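PDB 3A32: threonine--tRNA ligase catalytic subunit from Aeropyrum pernix, which catalyses the ATP-dependent attachment of threonine to tRNA(Thr), activating the amino acid first as threonyl-AMP, and probably cannot clear mischarged seryl-tRNA. Local coordinates for residues K108-F119 against F134-R144; T37-S45 against I151-G159. All coordinates share one frame; numbering follows the deposited sequence.

Interaction 1: K108-F119 against F134-R144; sequences KPMNCPYHILLF and FKVFEFGRVHR. With ZN (zinc ion), chain G.
His-115 and Val-136 sit where helix 112-119 crosses strand 134-143, the two axes 9.8 Å apart at closest and running at 137°, while ahead of the helix Lys-108 O accepts His-143 N at 2.9 Å. This helix against the largely antiparallel sheet belongs to the class II aminoacyl-tRNA synthetase catalytic core and brings Cys-112, whose SG binds the zinc ion, into place beside His-166 and His-310. At the centre His-115 NE2 donates to Glu-138 OE1 over 2.7 Å, meeting its anti lone pair almost in the ring plane. Since ND1 of the same ring bonds the zinc ligand His-166, Glu-138 and His-115 form a hydrogen-bonded relay behind that ligand, which is consistent with their positioning it. Glu-138 CG lies anti to the backbone N (chi1 175°), and the extended chain carries the carboxylate across to the helix. Its OE2 makes only a long salt bridge with Lys-108 NZ, 3.6 Å, but water 1 joins the two, accepting a hydrogen bond from Lys-108 NZ and donating one to Glu-138 OE2. At the far end Phe-119 turns its edge to the face of Phe-134, the planes at 62° and centroids 5.1 Å apart. At the other end, Arg-144 grips Pro-109 O side-on, in its guanidinium plane: NE and NH2 both reach that oxygen at 2.9 Å, from the same face of the carbonyl plane.

Interaction 2: T37-S45 against I151-G159; sequences TGAGVPLFS and IYGLLRVRG
Pro-42 packs its ring against Leu-154 and Val-157, forming the apolar centre between two irregular loops of the class II synthetase fold, one following helix 34-37 and the other leading into strand 159-170. The proline CG meets Val-157 CG1 at 3.6 Å, and its CB lies 3.8 Å from Leu-154 CD2. That same methyl is approached by Phe-44 CZ at 4.2 Å, so one leucine branch touches both residues. Leu-154 CG stands anti to the carbonyl carbon (chi1 -68°); with CD1 anti to CA (chi2 172°), the other branch, CD2, is the one that meets the proline. Outward from this centre, the type II turn from Gly-38 to Val-41 lays Gly-40 against Ile-151, whose CG2 is 3.6 Å from the glycine CA; a CB on Gly-40 would collide with Ile-151 CG1. At the polar edge the turn is tied to the second loop through Gly-40 O, which accepts Arg-158 N at 2.8 Å, nearly straight at 167°. The arginine chain then runs extended from CG to NE past the turn, with Ile-151 CD1 over one face of its guanidinium and NH2 bonded to Glu-146 O. Cut back to an alanine, this position would probably leave Glu-146 O without this donor and uncover one side of Ile-151 CD1, although the backbone bond could persist. Beside the turn, Arg-158 CD comes within 3.4 Å of Ala-39 O.

Overall arrangement
From the N terminus, the chain leaves helix 34-37 through 37-45, the first side of interaction 2, and continues through helix 48-65 to 108-119. Interaction 1 closes a short loop there, with 14 residues between its segments, when strand 134-143 comes back beside helix 112-126. The chain then reaches 151-159, closing the larger loop of 105 intervening residues, so interaction 1 is nested inside interaction 2. Their centres are 21 Å apart, yet they meet where neighbouring antiparallel strands 134-143 and 159-170 adjoin: Arg-144 N lies 3.0 Å from Arg-158 O, probably a hydrogen bond. Interaction 1 ties the zinc-bearing helix to the catalytic sheet; interaction 2 joins the loop after helix 34-37 to that leading into strand 159-170; both touch the second subunit.

Interaction 1: K108-F119 against F134-R144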
# COMPACT_ATOMS: atom_id res chain seq x y z
N LYS A 108 1.31 -12.21 -13.15
CA LYS A 108 0.89 -13.06 -12.06
C LYS A 108 -0.64 -13.17 -12.00
O LYS A 108 -1.34 -12.13 -11.90
CB LYS A 108 1.41 -12.44 -10.76
CG LYS A 108 1.10 -13.14 -9.48
CD LYS A 108 1.77 -12.46 -8.27
CE LYS A 108 1.17 -11.09 -7.95
NZ LYS A 108 1.82 -10.60 -6.69
N PRO A 109 -1.18 -14.41 -12.11
CA PRO A 109 -2.62 -14.61 -11.86
C PRO A 109 -2.95 -15.02 -10.42
O PRO A 109 -4.11 -14.94 -9.99
CB PRO A 109 -2.98 -15.75 -12.84
CG PRO A 109 -1.71 -16.58 -12.95
CD PRO A 109 -0.53 -15.67 -12.54
N MET A 110 -1.93 -15.47 -9.67
CA MET A 110 -2.13 -15.87 -8.28
C MET A 110 -0.85 -15.65 -7.51
O MET A 110 0.23 -15.71 -8.11
CB MET A 110 -2.52 -17.35 -8.21
CG MET A 110 -1.50 -18.34 -8.80
SD MET A 110 -2.26 -19.98 -9.24
CE MET A 110 -3.94 -19.77 -8.57
N ASN A 111 -0.96 -15.41 -6.19
CA ASN A 111 0.25 -15.13 -5.35
C ASN A 111 0.88 -16.36 -4.75
O ASN A 111 2.03 -16.32 -4.31
CB ASN A 111 -0.04 -14.17 -4.20
CG ASN A 111 -0.76 -12.92 -4.64
OD1 ASN A 111 -1.88 -12.64 -4.21
ND2 ASN A 111 -0.13 -12.16 -5.49
N CYS A 112 0.11 -17.45 -4.72
CA CYS A 112 0.52 -18.74 -4.08
C CYS A 112 1.95 -19.24 -4.26
O CYS A 112 2.59 -19.57 -3.26
CB CYS A 112 -0.47 -19.89 -4.44
SG CYS A 112 -2.12 -19.35 -5.02
N PRO A 113 2.41 -19.44 -5.53
CA PRO A 113 3.78 -19.90 -5.78
C PRO A 113 4.84 -18.95 -5.23
O PRO A 113 5.86 -19.43 -4.71
CB PRO A 113 3.85 -19.98 -7.32
CG PRO A 113 2.39 -20.16 -7.78
CD PRO A 113 1.60 -19.36 -6.76
N TYR A 114 4.60 -17.64 -5.32
CA TYR A 114 5.54 -16.67 -4.72
C TYR A 114 5.58 -16.83 -3.20
O TYR A 114 6.66 -16.90 -2.63
CB TYR A 114 5.26 -15.23 -5.17
CG TYR A 114 6.00 -14.79 -6.47
CD1 TYR A 114 5.32 -14.17 -7.52
CD2 TYR A 114 7.37 -14.96 -6.61
CE1 TYR A 114 5.96 -13.76 -8.68
CE2 TYR A 114 8.03 -14.51 -7.77
CZ TYR A 114 7.33 -13.93 -8.79
OH TYR A 114 7.99 -13.53 -9.94
N HIS A 115 4.42 -16.95 -2.55
CA HIS A 115 4.34 -17.12 -1.06
C HIS A 115 5.03 -18.39 -0.62
O HIS A 115 5.63 -18.39 0.44
CB HIS A 115 2.88 -17.11 -0.58
CG HIS A 115 2.24 -15.76 -0.70
ND1 HIS A 115 1.01 -15.46 -0.16
CD2 HIS A 115 2.68 -14.61 -1.28
CE1 HIS A 115 0.73 -14.19 -0.39
NE2 HIS A 115 1.72 -13.66 -1.07
N ILE A 116 4.93 -19.46 -1.43
CA ILE A 116 5.67 -20.72 -1.18
C ILE A 116 7.17 -20.59 -1.36
O ILE A 116 7.91 -21.15 -0.58
CB ILE A 116 5.15 -21.90 -2.01
CG1 ILE A 116 3.71 -22.20 -1.63
CG2 ILE A 116 6.05 -23.18 -1.79
CD1 ILE A 116 3.03 -22.91 -2.75
N LEU A 117 7.63 -19.87 -2.38
CA LEU A 117 9.05 -19.59 -2.50
C LEU A 117 9.59 -18.86 -1.26
O LEU A 117 10.73 -19.11 -0.80
CB LEU A 117 9.37 -18.82 -3.80
CG LEU A 117 9.28 -19.51 -5.19
CD1 LEU A 117 9.66 -18.53 -6.30
CD2 LEU A 117 10.18 -20.80 -5.32
N LEU A 118 8.81 -17.92 -0.71
CA LEU A 118 9.21 -17.17 0.48
C LEU A 118 9.29 -18.08 1.70
O LEU A 118 10.17 -17.93 2.50
CB LEU A 118 8.23 -16.01 0.80
CG LEU A 118 8.21 -14.82 -0.20
CD1 LEU A 118 7.30 -13.67 0.24
CD2 LEU A 118 9.61 -14.31 -0.44
N PHE A 119 8.32 -18.95 1.87
CA PHE A 119 8.47 -20.06 2.82
C PHE A 119 9.78 -20.86 2.58
O PHE A 119 10.57 -21.06 3.49
CB PHE A 119 7.27 -21.00 2.75
CG PHE A 119 7.43 -22.26 3.60
CD1 PHE A 119 7.32 -22.20 4.99
CD2 PHE A 119 7.66 -23.50 2.99
CE1 PHE A 119 7.45 -23.37 5.79
CE2 PHE A 119 7.80 -24.68 3.78
CZ PHE A 119 7.70 -24.60 5.19
N PHE A 134 3.00 -21.39 9.68
CA PHE A 134 3.61 -20.28 8.96
C PHE A 134 2.49 -19.63 8.18
O PHE A 134 1.81 -20.29 7.38
CB PHE A 134 4.69 -20.82 8.04
CG PHE A 134 5.23 -19.83 7.07
CD1 PHE A 134 6.34 -19.07 7.38
CD2 PHE A 134 4.68 -19.73 5.79
CE1 PHE A 134 6.86 -18.15 6.46
CE2 PHE A 134 5.20 -18.83 4.86
CZ PHE A 134 6.29 -18.05 5.18
N LYS A 135 2.27 -18.34 8.46
CA LYS A 135 1.15 -17.59 7.89
C LYS A 135 1.70 -16.39 7.23
O LYS A 135 2.43 -15.62 7.86
CB LYS A 135 0.16 -17.19 8.99
CG LYS A 135 -0.21 -18.36 9.93
CD LYS A 135 -1.38 -18.08 10.87
CE LYS A 135 -1.42 -16.62 11.36
NZ LYS A 135 -2.22 -16.48 12.63
N VAL A 136 1.34 -16.22 5.95
CA VAL A 136 1.83 -15.12 5.11
C VAL A 136 0.61 -14.41 4.43
O VAL A 136 -0.22 -15.09 3.79
CB VAL A 136 2.89 -15.64 4.10
CG1 VAL A 136 2.33 -16.76 3.15
CG2 VAL A 136 3.48 -14.55 3.31
N PHE A 137 0.52 -13.08 4.58
CA PHE A 137 -0.58 -12.27 4.05
C PHE A 137 -0.07 -11.31 2.96
O PHE A 137 0.99 -10.72 3.11
CB PHE A 137 -1.23 -11.39 5.14
CG PHE A 137 -2.23 -10.41 4.58
CD1 PHE A 137 -3.49 -10.84 4.17
CD2 PHE A 137 -1.90 -9.07 4.41
CE1 PHE A 137 -4.39 -9.97 3.63
CE2 PHE A 137 -2.83 -8.18 3.88
CZ PHE A 137 -4.06 -8.62 3.49
N GLU A 138 -0.86 -11.10 1.90
CA GLU A 138 -0.50 -10.10 0.88
C GLU A 138 -1.75 -9.43 0.33
O GLU A 138 -2.71 -10.14 0.02
CB GLU A 138 0.31 -10.69 -0.29
CG GLU A 138 0.57 -9.68 -1.39
CD GLU A 138 1.59 -10.12 -2.43
OE1 GLU A 138 2.07 -11.30 -2.41
OE2 GLU A 138 1.90 -9.29 -3.31
N PHE A 139 -1.75 -8.09 0.29
CA PHE A 139 -2.72 -7.28 -0.46
C PHE A 139 -2.26 -7.41 -1.91
O PHE A 139 -1.40 -6.65 -2.39
CB PHE A 139 -2.63 -5.81 0.01
CG PHE A 139 -3.75 -4.90 -0.48
CD1 PHE A 139 -5.03 -4.98 0.06
CD2 PHE A 139 -3.51 -3.95 -1.47
CE1 PHE A 139 -6.07 -4.14 -0.41
CE2 PHE A 139 -4.51 -3.09 -1.91
CZ PHE A 139 -5.80 -3.18 -1.38
N GLY A 140 -2.75 -8.43 -2.61
CA GLY A 140 -2.04 -8.87 -3.84
C GLY A 140 -2.75 -8.48 -5.11
O GLY A 140 -3.97 -8.44 -5.13
N ARG A 141 -2.00 -8.23 -6.17
CA ARG A 141 -2.58 -7.74 -7.46
C ARG A 141 -2.40 -8.79 -8.55
O ARG A 141 -1.26 -9.13 -8.89
CB ARG A 141 -1.92 -6.44 -7.89
CG ARG A 141 -2.14 -5.33 -6.87
CD ARG A 141 -1.10 -4.25 -6.97
NE ARG A 141 -1.58 -3.10 -6.20
CZ ARG A 141 -1.23 -2.89 -4.94
NH1 ARG A 141 -0.36 -3.72 -4.36
NH2 ARG A 141 -1.74 -1.88 -4.28
N VAL A 142 -3.52 -9.31 -9.05
CA VAL A 142 -3.55 -10.47 -9.92
C VAL A 142 -4.27 -10.15 -11.21
O VAL A 142 -5.13 -9.27 -11.26
CB VAL A 142 -4.11 -11.75 -9.20
CG1 VAL A 142 -3.21 -12.14 -8.01
CG2 VAL A 142 -5.54 -11.57 -8.72
N HIS A 143 -3.86 -10.78 -12.29
CA HIS A 143 -4.43 -10.48 -13.58
C HIS A 143 -4.74 -11.80 -14.28
O HIS A 143 -3.93 -12.72 -14.27
CB HIS A 143 -3.48 -9.68 -14.46
CG HIS A 143 -3.23 -8.31 -13.96
ND1 HIS A 143 -2.32 -8.05 -12.94
CD2 HIS A 143 -3.78 -7.13 -14.30
CE1 HIS A 143 -2.34 -6.75 -12.68
NE2 HIS A 143 -3.24 -6.18 -13.47
N ARG A 144 -5.91 -11.84 -14.90
CA ARG A 144 -6.43 -13.09 -15.47
C ARG A 144 -7.17 -12.75 -16.75
O ARG A 144 -7.77 -11.68 -16.86
CB ARG A 144 -7.38 -13.75 -14.46
CG ARG A 144 -6.64 -14.22 -13.26
CD ARG A 144 -7.55 -14.83 -12.26
NE ARG A 144 -6.79 -15.22 -11.07
CZ ARG A 144 -7.34 -15.76 -9.98
NH1 ARG A 144 -8.64 -15.99 -9.96
NH2 ARG A 144 -6.61 -16.06 -8.90
ZN ZN G . -3.35 -19.27 -3.09
O HOH W 1 0.96 -8.46 -5.60
O HOH W 2 -0.57 -9.52 -11.35
O HOH W 3 -4.78 -17.89 -2.71

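Interaction 2: T37-S45 against I151-G159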
# COMPACT_ATOMS: atom_id res chain seq x y z
N THR A 37 -8.06 2.58 -21.96
CA THR A 37 -7.69 1.65 -20.90
C THR A 37 -7.87 0.15 -21.27
O THR A 37 -7.22 -0.71 -20.67
CB THR A 37 -8.56 1.86 -19.64
OG1 THR A 37 -9.85 1.21 -19.82
CG2 THR A 37 -8.72 3.38 -19.31
N GLY A 38 -8.79 -0.17 -22.19
CA GLY A 38 -9.25 -1.55 -22.34
C GLY A 38 -10.39 -1.87 -21.39
O GLY A 38 -10.52 -1.25 -20.32
N ALA A 39 -11.25 -2.80 -21.82
CA ALA A 39 -12.39 -3.27 -21.07
C ALA A 39 -11.93 -4.07 -19.86
O ALA A 39 -10.92 -4.74 -19.90
CB ALA A 39 -13.31 -4.12 -21.97
N GLY A 40 -12.69 -3.99 -18.79
CA GLY A 40 -12.44 -4.78 -17.59
C GLY A 40 -11.15 -4.43 -16.86
O GLY A 40 -10.62 -5.28 -16.21
N VAL A 41 -10.65 -3.19 -17.01
CA VAL A 41 -9.50 -2.68 -16.25
C VAL A 41 -9.95 -1.48 -15.40
O VAL A 41 -9.91 -0.32 -15.87
CB VAL A 41 -8.34 -2.25 -17.18
CG1 VAL A 41 -7.11 -1.85 -16.36
CG2 VAL A 41 -7.99 -3.40 -18.16
N PRO A 42 -10.43 -1.73 -14.18
CA PRO A 42 -11.00 -0.64 -13.37
C PRO A 42 -9.99 0.47 -13.12
O PRO A 42 -8.87 0.25 -12.67
CB PRO A 42 -11.41 -1.34 -12.04
CG PRO A 42 -11.63 -2.75 -12.41
CD PRO A 42 -10.58 -3.05 -13.52
N LEU A 43 -10.40 1.68 -13.41
CA LEU A 43 -9.49 2.79 -13.17
C LEU A 43 -10.00 3.53 -11.96
O LEU A 43 -11.03 4.19 -12.01
CB LEU A 43 -9.35 3.68 -14.44
CG LEU A 43 -8.61 5.02 -14.41
CD1 LEU A 43 -7.17 4.89 -13.89
CD2 LEU A 43 -8.68 5.69 -15.85
N PHE A 44 -9.31 3.36 -10.85
CA PHE A 44 -9.65 4.06 -9.62
C PHE A 44 -9.29 5.52 -9.72
O PHE A 44 -8.22 5.88 -10.23
CB PHE A 44 -9.07 3.36 -8.39
CG PHE A 44 -9.83 2.14 -8.03
CD1 PHE A 44 -10.89 2.22 -7.16
CD2 PHE A 44 -9.56 0.93 -8.67
CE1 PHE A 44 -11.63 1.07 -6.86
CE2 PHE A 44 -10.28 -0.20 -8.39
CZ PHE A 44 -11.33 -0.13 -7.48
N SER A 45 -10.21 6.36 -9.25
CA SER A 45 -10.07 7.79 -9.45
C SER A 45 -9.61 8.49 -8.12
O SER A 45 -9.00 7.86 -7.24
CB SER A 45 -11.39 8.31 -10.04
OG SER A 45 -11.36 9.71 -10.15
N ILE A 151 -16.95 -9.65 -18.63
CA ILE A 151 -16.69 -8.48 -17.81
C ILE A 151 -17.95 -7.77 -17.35
O ILE A 151 -18.87 -7.49 -18.15
CB ILE A 151 -15.77 -7.50 -18.59
CG1 ILE A 151 -14.37 -8.07 -18.63
CG2 ILE A 151 -15.75 -6.11 -17.93
CD1 ILE A 151 -13.75 -7.75 -19.97
N TYR A 152 -18.00 -7.50 -16.05
CA TYR A 152 -19.12 -6.77 -15.44
C TYR A 152 -18.63 -5.88 -14.30
O TYR A 152 -18.16 -6.36 -13.27
CB TYR A 152 -20.28 -7.69 -14.99
CG TYR A 152 -21.42 -6.87 -14.47
CD1 TYR A 152 -22.15 -6.03 -15.33
CD2 TYR A 152 -21.71 -6.83 -13.13
CE1 TYR A 152 -23.16 -5.19 -14.86
CE2 TYR A 152 -22.75 -6.01 -12.64
CZ TYR A 152 -23.45 -5.20 -13.51
OH TYR A 152 -24.46 -4.40 -13.02
N GLY A 153 -18.74 -4.58 -14.49
CA GLY A 153 -18.40 -3.64 -13.44
C GLY A 153 -17.10 -3.94 -12.69
O GLY A 153 -16.05 -4.07 -13.29
N LEU A 154 -17.21 -4.04 -11.36
CA LEU A 154 -16.09 -4.36 -10.48
C LEU A 154 -16.13 -5.85 -10.11
O LEU A 154 -15.20 -6.36 -9.48
CB LEU A 154 -16.13 -3.49 -9.19
CG LEU A 154 -15.86 -1.98 -9.32
CD1 LEU A 154 -16.12 -1.26 -7.98
CD2 LEU A 154 -14.44 -1.68 -9.82
N LEU A 155 -17.16 -6.54 -10.58
CA LEU A 155 -17.43 -7.93 -10.12
C LEU A 155 -16.57 -8.95 -10.81
O LEU A 155 -16.10 -9.88 -10.18
CB LEU A 155 -18.92 -8.28 -10.22
CG LEU A 155 -19.83 -7.29 -9.48
CD1 LEU A 155 -21.24 -7.87 -9.35
CD2 LEU A 155 -19.34 -6.93 -8.10
N ARG A 156 -16.39 -8.76 -12.13
CA ARG A 156 -15.61 -9.66 -12.97
C ARG A 156 -14.73 -8.79 -13.90
O ARG A 156 -15.23 -8.10 -14.80
CB ARG A 156 -16.58 -10.56 -13.74
CG ARG A 156 -16.02 -11.39 -14.87
CD ARG A 156 -15.24 -12.60 -14.46
NE ARG A 156 -16.03 -13.52 -13.66
CZ ARG A 156 -15.53 -14.56 -12.97
NH1 ARG A 156 -14.23 -14.83 -13.01
NH2 ARG A 156 -16.32 -15.31 -12.21
N VAL A 157 -13.43 -8.77 -13.63
CA VAL A 157 -12.51 -7.86 -14.24
C VAL A 157 -11.20 -8.61 -14.57
O VAL A 157 -10.98 -9.76 -14.10
CB VAL A 157 -12.24 -6.63 -13.31
CG1 VAL A 157 -13.48 -5.70 -13.16
CG2 VAL A 157 -11.81 -7.06 -11.89
N ARG A 158 -10.33 -7.95 -15.36
CA ARG A 158 -9.05 -8.50 -15.78
C ARG A 158 -7.89 -8.30 -14.80
O ARG A 158 -6.89 -9.00 -14.87
CB ARG A 158 -8.69 -7.89 -17.14
CG ARG A 158 -9.52 -8.48 -18.29
CD ARG A 158 -9.37 -7.73 -19.61
NE ARG A 158 -10.23 -8.42 -20.56
CZ ARG A 158 -10.64 -7.93 -21.72
NH1 ARG A 158 -10.28 -6.71 -22.15
NH2 ARG A 158 -11.37 -8.70 -22.47
N GLY A 159 -7.97 -7.30 -13.93
CA GLY A 159 -6.95 -7.07 -12.90
C GLY A 159 -7.66 -6.68 -11.62
O GLY A 159 -8.55 -5.83 -11.65